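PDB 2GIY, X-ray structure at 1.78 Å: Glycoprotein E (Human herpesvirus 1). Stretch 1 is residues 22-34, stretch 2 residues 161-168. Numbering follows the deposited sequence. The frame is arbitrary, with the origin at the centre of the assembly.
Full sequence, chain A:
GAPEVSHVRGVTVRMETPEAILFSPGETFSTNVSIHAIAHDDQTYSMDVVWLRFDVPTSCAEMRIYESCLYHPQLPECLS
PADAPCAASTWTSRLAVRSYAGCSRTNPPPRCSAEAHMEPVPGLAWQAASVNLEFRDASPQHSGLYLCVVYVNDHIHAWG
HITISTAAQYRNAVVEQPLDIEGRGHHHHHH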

# COMPACT_ATOMS: atom_id res chain seq x y z
N LEU A 22 -19.34 -5.78 -6.73
CA LEU A 22 -20.41 -5.94 -7.70
C LEU A 22 -21.70 -6.06 -6.91
O LEU A 22 -21.78 -6.84 -5.95
CB LEU A 22 -20.20 -7.19 -8.55
CG LEU A 22 -19.21 -7.11 -9.73
CD1 LEU A 22 -19.80 -6.21 -10.81
CD2 LEU A 22 -17.86 -6.58 -9.26
N PHE A 23 -22.71 -5.27 -7.28
CA PHE A 23 -23.99 -5.32 -6.59
C PHE A 23 -25.15 -5.44 -7.56
O PHE A 23 -25.04 -5.08 -8.73
CB PHE A 23 -24.16 -4.07 -5.71
CG PHE A 23 -24.45 -2.81 -6.48
CD1 PHE A 23 -25.75 -2.51 -6.90
CD2 PHE A 23 -23.43 -1.92 -6.79
CE1 PHE A 23 -26.03 -1.33 -7.60
CE2 PHE A 23 -23.70 -0.74 -7.50
CZ PHE A 23 -25.00 -0.45 -7.90
N SER A 24 -26.27 -5.94 -7.06
CA SER A 24 -27.49 -6.07 -7.85
C SER A 24 -28.44 -5.01 -7.30
O SER A 24 -28.46 -4.77 -6.09
CB SER A 24 -28.10 -7.47 -7.70
OG SER A 24 -27.24 -8.45 -8.26
N PRO A 25 -29.21 -4.35 -8.17
CA PRO A 25 -30.16 -3.32 -7.74
C PRO A 25 -31.07 -3.75 -6.58
O PRO A 25 -31.67 -4.83 -6.62
CB PRO A 25 -30.95 -3.02 -9.01
CG PRO A 25 -29.94 -3.26 -10.08
CD PRO A 25 -29.28 -4.54 -9.63
N GLY A 26 -31.17 -2.90 -5.57
CA GLY A 26 -32.01 -3.21 -4.43
C GLY A 26 -31.24 -3.71 -3.22
O GLY A 26 -31.78 -3.74 -2.11
N GLU A 27 -29.99 -4.11 -3.42
CA GLU A 27 -29.17 -4.61 -2.32
C GLU A 27 -28.66 -3.48 -1.45
O GLU A 27 -28.59 -2.32 -1.87
CB GLU A 27 -27.97 -5.40 -2.85
CG GLU A 27 -28.32 -6.65 -3.64
CD GLU A 27 -27.10 -7.50 -3.93
OE1 GLU A 27 -26.05 -6.94 -4.31
OE2 GLU A 27 -27.19 -8.74 -3.78
N THR A 28 -28.32 -3.82 -0.21
CA THR A 28 -27.77 -2.86 0.73
C THR A 28 -26.41 -3.43 1.09
O THR A 28 -26.29 -4.61 1.43
CB THR A 28 -28.64 -2.73 1.99
OG1 THR A 28 -29.87 -2.09 1.65
CG2 THR A 28 -27.93 -1.89 3.05
N PHE A 29 -25.38 -2.61 0.99
CA PHE A 29 -24.04 -3.07 1.30
C PHE A 29 -23.16 -1.91 1.73
O PHE A 29 -23.55 -0.75 1.64
CB PHE A 29 -23.43 -3.77 0.08
CG PHE A 29 -23.21 -2.85 -1.09
CD1 PHE A 29 -22.04 -2.09 -1.19
CD2 PHE A 29 -24.16 -2.74 -2.10
CE1 PHE A 29 -21.84 -1.24 -2.28
CE2 PHE A 29 -23.97 -1.90 -3.18
CZ PHE A 29 -22.80 -1.15 -3.27
N SER A 30 -21.96 -2.25 2.18
CA SER A 30 -21.00 -1.25 2.63
C SER A 30 -19.62 -1.57 2.07
O SER A 30 -19.33 -2.72 1.75
CB SER A 30 -20.94 -1.25 4.16
OG SER A 30 -19.82 -0.53 4.63
N THR A 31 -18.78 -0.54 1.94
CA THR A 31 -17.43 -0.77 1.48
C THR A 31 -16.74 -1.37 2.70
O THR A 31 -17.29 -1.33 3.81
CB THR A 31 -16.72 0.55 1.09
OG1 THR A 31 -16.70 1.44 2.21
CG2 THR A 31 -17.44 1.21 -0.08
N ASN A 32 -15.55 -1.92 2.51
CA ASN A 32 -14.82 -2.52 3.61
C ASN A 32 -13.35 -2.14 3.51
O ASN A 32 -12.48 -2.98 3.31
CB ASN A 32 -14.98 -4.04 3.56
CG ASN A 32 -14.29 -4.74 4.71
OD1 ASN A 32 -14.46 -4.36 5.87
ND2 ASN A 32 -13.51 -5.77 4.40
N VAL A 33 -13.09 -0.84 3.63
CA VAL A 33 -11.74 -0.32 3.56
C VAL A 33 -11.12 -0.33 4.95
O VAL A 33 -11.78 -0.02 5.94
CB VAL A 33 -11.75 1.14 3.04
CG1 VAL A 33 -10.32 1.67 2.96
CG2 VAL A 33 -12.43 1.20 1.68
N SER A 34 -9.85 -0.72 5.02
CA SER A 34 -9.13 -0.75 6.28
C SER A 34 -8.00 0.27 6.17
O SER A 34 -7.23 0.25 5.21
CB SER A 34 -8.55 -2.14 6.53
OG SER A 34 -7.91 -2.19 7.79
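Stretch 2 (161-168) HITISTAA

Stretch 2 is already an extended strand at His161, and its angles stay in the beta region as far as Thr166, before Ala167 and Ala168 turn helix-like. Stretch 1 is less regular: Leu22 is paired as a strand, Ser24 to Glu27 form a type II turn, Phe29 and Ser30 return to strand, and the rest up to Val33 is mostly loop. The two segments meet in parallel at Leu22 and Ser165, whose CA atoms lie 5.2 Å apart; Phe23 and Thr166 follow in the same register, CA to CA 5.1 Å. Beyond the turn the chain runs back along stretch 2, so that Thr31 comes nearest Ile162, but at 8.5 Å between CA atoms this is packing through side chains rather than backbone pairing.

One hydrogen bond fastens the parallel pair, from Phe23 N to Ser165 O at 3.0 Å and nearly straight. The same carbonyl receives a CA-H...O contact from Leu22 CA (3.3 Å to Ser165 O), and Thr166 CA returns one to Phe23 O, also at 3.3 Å. Where the backbones no longer bond directly, a water takes over: it donates to Phe23 O at 2.8 Å and accepts from Ala167 N at 2.7 Å.

The turn is held by Glu27 N to Ser24 O at 3.1 Å and by Ser24 N to Glu27 OE1 at 2.9 Å, a side chain closing the loop it belongs to. Gly26 has a positive phi, and a CB there would jam against the carbonyl oxygen of Pro25.

The side chains of Leu22 and Ser165 leave the sheet on the same face. Leu22 curls back so that its CD1 reaches Ala167 CA at 3.9 Å. Phe23 starts sideways, but its ring swings in and lays one face over Thr166 N; its CE1 meets Thr166 CG2 at 3.6 Å, and its CD2 lies 4.0 Å from Ile164 CG2. That same methyl also takes the edge of the Phe29 ring, with Phe29 CZ 3.5 Å from Ile164 CG2, so one branched residue serves two aromatics.

Farther along, the pattern is aliphatic. Thr31 CG2 sits 3.9 Å from Ile164 CD1, and Val33 CG2 packs 3.8 Å from Ile162 CD1. Phe29, Thr31 and Val33 all point toward stretch 2, while Ser30, between the first two, is out of reach and bonds its OG to Thr31 O at 2.8 Å. The rule is economical: a single direct backbone hydrogen bond accompanies the parallel register, and alternate residues on the returning chain add to the packing that Leu22 and Phe23 begin.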

# COMPACT_ATOMS: atom_id res chain seq x y z
N HIS A 161 -8.61 2.31 -4.79
CA HIS A 161 -9.78 2.45 -5.65
C HIS A 161 -10.69 1.24 -5.54
O HIS A 161 -10.24 0.12 -5.27
CB HIS A 161 -9.36 2.66 -7.11
CG HIS A 161 -8.63 1.49 -7.71
ND1 HIS A 161 -7.32 1.21 -7.42
CD2 HIS A 161 -9.04 0.54 -8.58
CE1 HIS A 161 -6.94 0.13 -8.09
NE2 HIS A 161 -7.97 -0.30 -8.80
N ILE A 162 -11.98 1.48 -5.75
CA ILE A 162 -12.99 0.43 -5.72
C ILE A 162 -14.00 0.71 -6.82
O ILE A 162 -14.61 1.77 -6.84
CB ILE A 162 -13.78 0.42 -4.40
CG1 ILE A 162 -12.85 0.41 -3.19
CG2 ILE A 162 -14.68 -0.82 -4.36
CD1 ILE A 162 -13.59 0.52 -1.87
N THR A 163 -14.17 -0.24 -7.74
CA THR A 163 -15.18 -0.07 -8.77
C THR A 163 -16.42 -0.68 -8.16
O THR A 163 -16.49 -1.90 -7.91
CB THR A 163 -14.82 -0.80 -10.08
OG1 THR A 163 -13.68 -0.18 -10.68
CG2 THR A 163 -15.99 -0.74 -11.05
N ILE A 164 -17.41 0.16 -7.88
CA ILE A 164 -18.65 -0.26 -7.27
C ILE A 164 -19.74 -0.15 -8.31
O ILE A 164 -20.10 0.96 -8.72
CB ILE A 164 -18.99 0.63 -6.08
CG1 ILE A 164 -17.82 0.63 -5.09
CG2 ILE A 164 -20.28 0.15 -5.40
CD1 ILE A 164 -18.01 1.56 -3.90
N SER A 165 -20.29 -1.28 -8.74
CA SER A 165 -21.32 -1.21 -9.77
C SER A 165 -22.05 -2.51 -10.05
O SER A 165 -21.75 -3.55 -9.48
CB SER A 165 -20.72 -0.70 -11.07
OG SER A 165 -19.72 -1.58 -11.52
N THR A 166 -23.03 -2.41 -10.95
CA THR A 166 -23.79 -3.57 -11.37
C THR A 166 -22.91 -4.25 -12.41
O THR A 166 -21.98 -3.64 -12.93
CB THR A 166 -25.12 -3.17 -12.02
OG1 THR A 166 -24.87 -2.40 -13.20
CG2 THR A 166 -25.96 -2.36 -11.05
N ALA A 167 -23.20 -5.51 -12.71
CA ALA A 167 -22.41 -6.26 -13.68
C ALA A 167 -22.41 -5.61 -15.07
O ALA A 167 -21.37 -5.50 -15.71
CB ALA A 167 -22.92 -7.69 -13.77
N ALA A 168 -23.58 -5.18 -15.52
CA ALA A 168 -23.71 -4.58 -16.84
C ALA A 168 -22.92 -3.28 -17.01
O ALA A 168 -22.39 -3.01 -18.08
CB ALA A 168 -25.19 -4.33 -17.15
O HOH W 1 -24.81 -6.83 -10.93